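Local coordinates for putrescine aminotransferase (Halomonas elongata DSM 2581, PDB 6GWI), which probably catalyses the pyridoxal-5'-phosphate-dependent transfer of an amino group from an amine such as putrescine to a keto acid acceptor, at residues V94-K99 / A328-N333; G266-S271 / G341-V346. All coordinates share one frame; numbering follows the deposited sequence.

Contact 1. Residues V94-K99 / A328-N333; sequences VRLAEK and AVALKN
Leu-96 and Leu-331 mark the nearest approach of two helical segments, 94-99 and 328-333, whose axes come within 9.0 Å and run in roughly the same direction at 36° to each other. Leu-331 carries the contact. Its CG stands anti to the backbone N (chi1 176°), and its two methyls fork between Arg-95 and Lys-99, one turn apart on the facing helix. Leu-331 CD2 lies 3.6 Å from Arg-95 CB, and Leu-331 CD1 lies 3.7 Å from Lys-99 CB. Both side chains are met near their base and cross Leu-331 at about a right angle. Leu-96 crosses from the other helix toward the Leu-331 backbone. Both its methyls reach the methyl of Ala-330, with Leu-96 CD2 to Ala-330 CB 4.0 Å. Leu-96 CD1 also rests on the backbone of Leu-331, 3.7 Å from Leu-331 N.

No hydrogen bond joins the segments. The Lys-99 chain turns at chi2 (69°) and leads its ammonium away to a salt bridge with Glu-338, further along helix 324-339. Leu-96 is buried and also touches Phe-113 of strand 108-114; Arg-95 is exposed and poorly ordered. The arrangement is plain apolar helix-helix packing, joining helix 91-103 to helix 324-339 in the PLP-dependent class-III aminotransferase fold.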
loop_
_atom_site.group_PDB
_atom_site.type_symbol
_atom_site.label_atom_id
_atom_site.label_comp_id
_atom_site.label_asym_id
_atom_site.label_seq_id
_atom_site.Cartn_x
_atom_site.Cartn_y
_atom_site.Cartn_z
ATOM N N VAL B 94 -14.110 9.833 9.600
ATOM C CA VAL B 94 -14.496 11.213 9.880
ATOM C C VAL B 94 -13.689 11.756 11.051
ATOM O O VAL B 94 -13.081 12.830 10.974
ATOM C CB VAL B 94 -16.009 11.298 10.158
ATOM C CG1 VAL B 94 -16.420 12.728 10.526
ATOM C CG2 VAL B 94 -16.799 10.796 8.962
ATOM N N ARG B 95 -13.678 11.015 12.160
ATOM C CA ARG B 95 -13.024 11.487 13.375
ATOM C C ARG B 95 -11.510 11.561 13.209
ATOM O O ARG B 95 -10.876 12.496 13.711
ATOM C CB ARG B 95 -13.425 10.571 14.536
ATOM C CG ARG B 95 -14.919 10.681 14.873
ATOM C CD ARG B 95 -15.357 9.789 16.029
ATOM N NE ARG B 95 -15.099 8.377 15.752
ATOM C CZ ARG B 95 -15.842 7.366 16.198
ATOM N NH1 ARG B 95 -16.918 7.591 16.942
ATOM N NH2 ARG B 95 -15.509 6.121 15.886
ATOM N N LEU B 96 -10.908 10.605 12.495
ATOM C CA LEU B 96 -9.461 10.641 12.296
ATOM C C LEU B 96 -9.047 11.830 11.432
ATOM O O LEU B 96 -8.059 12.510 11.735
ATOM C CB LEU B 96 -8.981 9.335 11.662
ATOM C CG LEU B 96 -7.484 9.274 11.344
ATOM C CD1 LEU B 96 -6.638 9.479 12.598
ATOM C CD2 LEU B 96 -7.138 7.960 10.675
ATOM N N ALA B 97 -9.774 12.081 10.342
ATOM C CA ALA B 97 -9.465 13.229 9.496
ATOM C C ALA B 97 -9.594 14.535 10.271
ATOM O O ALA B 97 -8.786 15.454 10.097
ATOM C CB ALA B 97 -10.376 13.235 8.269
ATOM N N GLU B 98 -10.621 14.646 11.118
ATOM C CA GLU B 98 -10.754 15.830 11.958
ATOM C C GLU B 98 -9.535 15.991 12.859
ATOM O O GLU B 98 -8.879 17.040 12.861
ATOM C CB GLU B 98 -12.030 15.738 12.797
ATOM C CG GLU B 98 -12.232 16.911 13.746
ATOM C CD GLU B 98 -13.461 16.758 14.622
ATOM O OE1 GLU B 98 -13.879 15.608 14.876
ATOM O OE2 GLU B 98 -14.009 17.792 15.059
ATOM N N LYS B 99 -9.209 14.947 13.625
ATOM C CA LYS B 99 -8.095 15.028 14.562
ATOM C C LYS B 99 -6.788 15.324 13.839
ATOM O O LYS B 99 -5.997 16.165 14.283
ATOM C CB LYS B 99 -7.990 13.716 15.343
ATOM C CG LYS B 99 -6.997 13.733 16.492
ATOM C CD LYS B 99 -7.496 14.628 17.607
ATOM C CE LYS B 99 -6.674 14.464 18.865
ATOM N NZ LYS B 99 -7.119 15.414 19.922
ATOM N N ALA B 328 -9.593 3.731 13.445
ATOM C CA ALA B 328 -9.927 3.745 14.865
ATOM C C ALA B 328 -8.675 3.645 15.732
ATOM O O ALA B 328 -8.563 4.327 16.758
ATOM C CB ALA B 328 -10.887 2.596 15.182
ATOM N N VAL B 329 -7.729 2.788 15.342
ATOM C CA VAL B 329 -6.489 2.643 16.097
ATOM C C VAL B 329 -5.630 3.893 15.977
ATOM O O VAL B 329 -5.051 4.361 16.965
ATOM C CB VAL B 329 -5.735 1.386 15.622
ATOM C CG1 VAL B 329 -4.283 1.412 16.071
ATOM C CG2 VAL B 329 -6.416 0.150 16.160
ATOM N N ALA B 330 -5.498 4.433 14.765
ATOM C CA ALA B 330 -4.726 5.658 14.581
ATOM C C ALA B 330 -5.312 6.803 15.399
ATOM O O ALA B 330 -4.574 7.559 16.045
ATOM C CB ALA B 330 -4.675 6.022 13.098
ATOM N N LEU B 331 -6.634 6.956 15.372
ATOM C CA LEU B 331 -7.277 8.006 16.151
ATOM C C LEU B 331 -6.934 7.877 17.630
ATOM O O LEU B 331 -6.602 8.866 18.293
ATOM C CB LEU B 331 -8.791 7.951 15.951
ATOM C CG LEU B 331 -9.617 8.944 16.775
ATOM C CD1 LEU B 331 -9.265 10.385 16.424
ATOM C CD2 LEU B 331 -11.104 8.683 16.576
ATOM N N LYS B 332 -7.044 6.665 18.175
ATOM C CA LYS B 332 -6.758 6.480 19.593
ATOM C C LYS B 332 -5.287 6.752 19.883
ATOM O O LYS B 332 -4.949 7.338 20.917
ATOM C CB LYS B 332 -7.143 5.067 20.024
ATOM C CG LYS B 332 -7.191 4.865 21.534
ATOM C CD LYS B 332 -8.251 5.773 22.157
ATOM C CE LYS B 332 -8.872 5.168 23.403
ATOM N NZ LYS B 332 -9.686 6.170 24.151
ATOM N N ASN B 333 -4.402 6.339 18.972
ATOM C CA ASN B 333 -2.977 6.614 19.128
ATOM C C ASN B 333 -2.712 8.114 19.206
ATOM O O ASN B 333 -1.993 8.581 20.097
ATOM C CB ASN B 333 -2.206 5.979 17.968
ATOM C CG ASN B 333 -0.729 6.308 17.995
ATOM O OD1 ASN B 333 0.007 5.844 18.863
ATOM N ND2 ASN B 333 -0.285 7.101 17.028
#

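Contact 2. Residues G266-S271 / G341-V346; sequences GEWFGS and GVVDRV
Val-343 meets Trp-268 and the backbone of Gly-266 and Glu-267 in a buried, apolar loop-to-helix contact, where the first turn of helix 342-359 packs on the loop leading into the short helix 270-273. One valine supplies most of the touch. Val-343 CG1, anti to the backbone N (chi1 180°), presses on the peptide chain, 3.6 Å from Gly-266 O and also 3.6 Å from Glu-267 C. Val-343 CG2 points instead at the indole. There it sits over the centre of the six-membered ring of Trp-268, 3.7 Å from the centroid and 11° off the ring normal. This is a CH-pi contact over a face, and the two side chains cross at about a right angle. One turn on, Val-346 CG1 adds to the contact, 3.8 Å from Gly-266 N.

Gly-266 has a positive phi (95°) at which a side chain would press on the preceding carbonyl. Helix 342-359 starts right after Gly-341, the C-prime residue of the Schellman motif that ends helix 324-339. The indole also touches Leu-337 and Glu-338 of helix 324-339, so it packs against both helices that meet at this turn.

No hydrogen bond links the two segments. Gly-266 O nevertheless accepts a hydrogen bond from Arg-347 NH1, just beyond the valines, so this carbonyl has a polar partner as well as the methyl that touches it. With no polar bond across it, the contact probably rests on dispersion, including the CH-pi approach of Val-343 to the six-membered ring of Trp-268.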
loop_
_atom_site.group_PDB
_atom_site.type_symbol
_atom_site.label_atom_id
_atom_site.label_comp_id
_atom_site.label_asym_id
_atom_site.label_seq_id
_atom_site.Cartn_x
_atom_site.Cartn_y
_atom_site.Cartn_z
ATOM N N GLY B 266 10.380 15.786 18.278
ATOM C CA GLY B 266 9.887 16.727 19.259
ATOM C C GLY B 266 8.766 17.613 18.779
ATOM O O GLY B 266 8.373 18.537 19.501
ATOM N N GLU B 267 8.235 17.359 17.586
ATOM C CA GLU B 267 7.107 18.100 17.052
ATOM C C GLU B 267 6.131 17.096 16.460
ATOM O O GLU B 267 6.487 15.949 16.179
ATOM C CB GLU B 267 7.541 19.095 15.968
ATOM C CG GLU B 267 8.783 19.906 16.309
ATOM C CD GLU B 267 8.529 20.966 17.356
ATOM O OE1 GLU B 267 7.361 21.378 17.513
ATOM O OE2 GLU B 267 9.497 21.386 18.023
ATOM N N TRP B 268 4.892 17.543 16.252
ATOM C CA TRP B 268 3.928 16.702 15.555
ATOM C C TRP B 268 4.361 16.441 14.121
ATOM O O TRP B 268 3.993 15.417 13.537
ATOM C CB TRP B 268 2.546 17.346 15.580
ATOM C CG TRP B 268 1.881 17.236 16.908
ATOM C CD1 TRP B 268 1.785 18.206 17.859
ATOM C CD2 TRP B 268 1.226 16.082 17.444
ATOM N NE1 TRP B 268 1.105 17.730 18.954
ATOM C CE2 TRP B 268 0.750 16.428 18.723
ATOM C CE3 TRP B 268 0.993 14.790 16.964
ATOM C CZ2 TRP B 268 0.055 15.530 19.527
ATOM C CZ3 TRP B 268 0.303 13.900 17.764
ATOM C CH2 TRP B 268 -0.157 14.274 19.032
ATOM N N PHE B 269 5.128 17.356 13.535
ATOM C CA PHE B 269 5.634 17.177 12.183
ATOM C C PHE B 269 7.013 17.811 12.106
ATOM O O PHE B 269 7.244 18.876 12.682
ATOM C CB PHE B 269 4.676 17.792 11.157
ATOM C CG PHE B 269 3.308 17.179 11.184
ATOM C CD1 PHE B 269 3.063 15.970 10.553
ATOM C CD2 PHE B 269 2.274 17.796 11.866
ATOM C CE1 PHE B 269 1.809 15.395 10.590
ATOM C CE2 PHE B 269 1.017 17.225 11.907
ATOM C CZ PHE B 269 0.784 16.025 11.268
ATOM N N GLY B 270 7.933 17.138 11.413
ATOM C CA GLY B 270 9.252 17.712 11.213
ATOM C C GLY B 270 9.200 19.059 10.521
ATOM O O GLY B 270 10.027 19.934 10.792
ATOM N N SER B 271 8.225 19.244 9.626
ATOM C CA SER B 271 8.020 20.540 8.989
ATOM C C SER B 271 7.921 21.658 10.016
ATOM O O SER B 271 8.391 22.777 9.778
ATOM C CB SER B 271 6.751 20.499 8.137
ATOM O OG SER B 271 6.944 19.709 6.980
ATOM N N GLY B 341 0.838 13.975 26.583
ATOM C CA GLY B 341 1.923 14.924 26.383
ATOM C C GLY B 341 3.191 14.321 25.825
ATOM O O GLY B 341 4.285 14.828 26.100
ATOM N N VAL B 342 3.073 13.266 25.016
ATOM C CA VAL B 342 4.247 12.521 24.573
ATOM C C VAL B 342 5.145 13.389 23.695
ATOM O O VAL B 342 6.376 13.336 23.808
ATOM C CB VAL B 342 3.811 11.229 23.853
ATOM C CG1 VAL B 342 5.006 10.504 23.244
ATOM C CG2 VAL B 342 3.064 10.305 24.820
ATOM N N VAL B 343 4.558 14.183 22.797
ATOM C CA VAL B 343 5.363 15.041 21.926
ATOM C C VAL B 343 6.122 16.078 22.751
ATOM O O VAL B 343 7.328 16.275 22.575
ATOM C CB VAL B 343 4.483 15.710 20.853
ATOM C CG1 VAL B 343 5.333 16.612 19.952
ATOM C CG2 VAL B 343 3.747 14.659 20.029
ATOM N N ASP B 344 5.414 16.744 23.678
ATOM C CA ASP B 344 6.031 17.747 24.543
ATOM C C ASP B 344 7.228 17.180 25.274
ATOM O O ASP B 344 8.170 17.902 25.616
ATOM C CB ASP B 344 5.044 18.225 25.607
ATOM C CG ASP B 344 3.790 18.827 25.038
ATOM O OD1 ASP B 344 3.903 19.727 24.184
ATOM O OD2 ASP B 344 2.688 18.405 25.449
ATOM N N ARG B 345 7.189 15.877 25.514
ATOM C CA ARG B 345 8.061 15.103 26.384
ATOM C C ARG B 345 9.336 14.654 25.686
ATOM O O ARG B 345 10.419 14.712 26.279
ATOM C CB ARG B 345 7.220 13.931 26.869
ATOM C CG ARG B 345 7.822 12.903 27.740
ATOM C CD ARG B 345 6.712 11.891 28.066
ATOM N NE ARG B 345 5.508 12.453 28.690
ATOM C CZ ARG B 345 5.357 12.613 30.004
ATOM N NH1 ARG B 345 6.344 12.285 30.824
ATOM N NH2 ARG B 345 4.229 13.108 30.501
ATOM N N VAL B 346 9.222 14.208 24.436
ATOM C CA VAL B 346 10.394 14.049 23.577
ATOM C C VAL B 346 11.166 15.362 23.505
ATOM O O VAL B 346 12.394 15.395 23.644
ATOM C CB VAL B 346 9.955 13.573 22.179
ATOM C CG1 VAL B 346 11.128 13.523 21.209
ATOM C CG2 VAL B 346 9.271 12.216 22.288
#

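The two contacts lie 18 Å apart between centres, with nearest atoms about 6 Å apart, and do not touch. Along the chain the order is 94-99, 266-271, 328-333, 341-346, so their segments alternate. The second segments belong to consecutive helices, 324-339 and 342-359. Contact 1 holds the first of these to helix 91-103, and contact 2 holds the start of the next to the loop before helix 270-273. Contact 1 is partly buried, and other residues of segment 94-99 pack on the second subunit, whereas contact 2 is buried within one chain. Together they tie this pair of helices to two earlier, widely separated parts of the class-III aminotransferase chain.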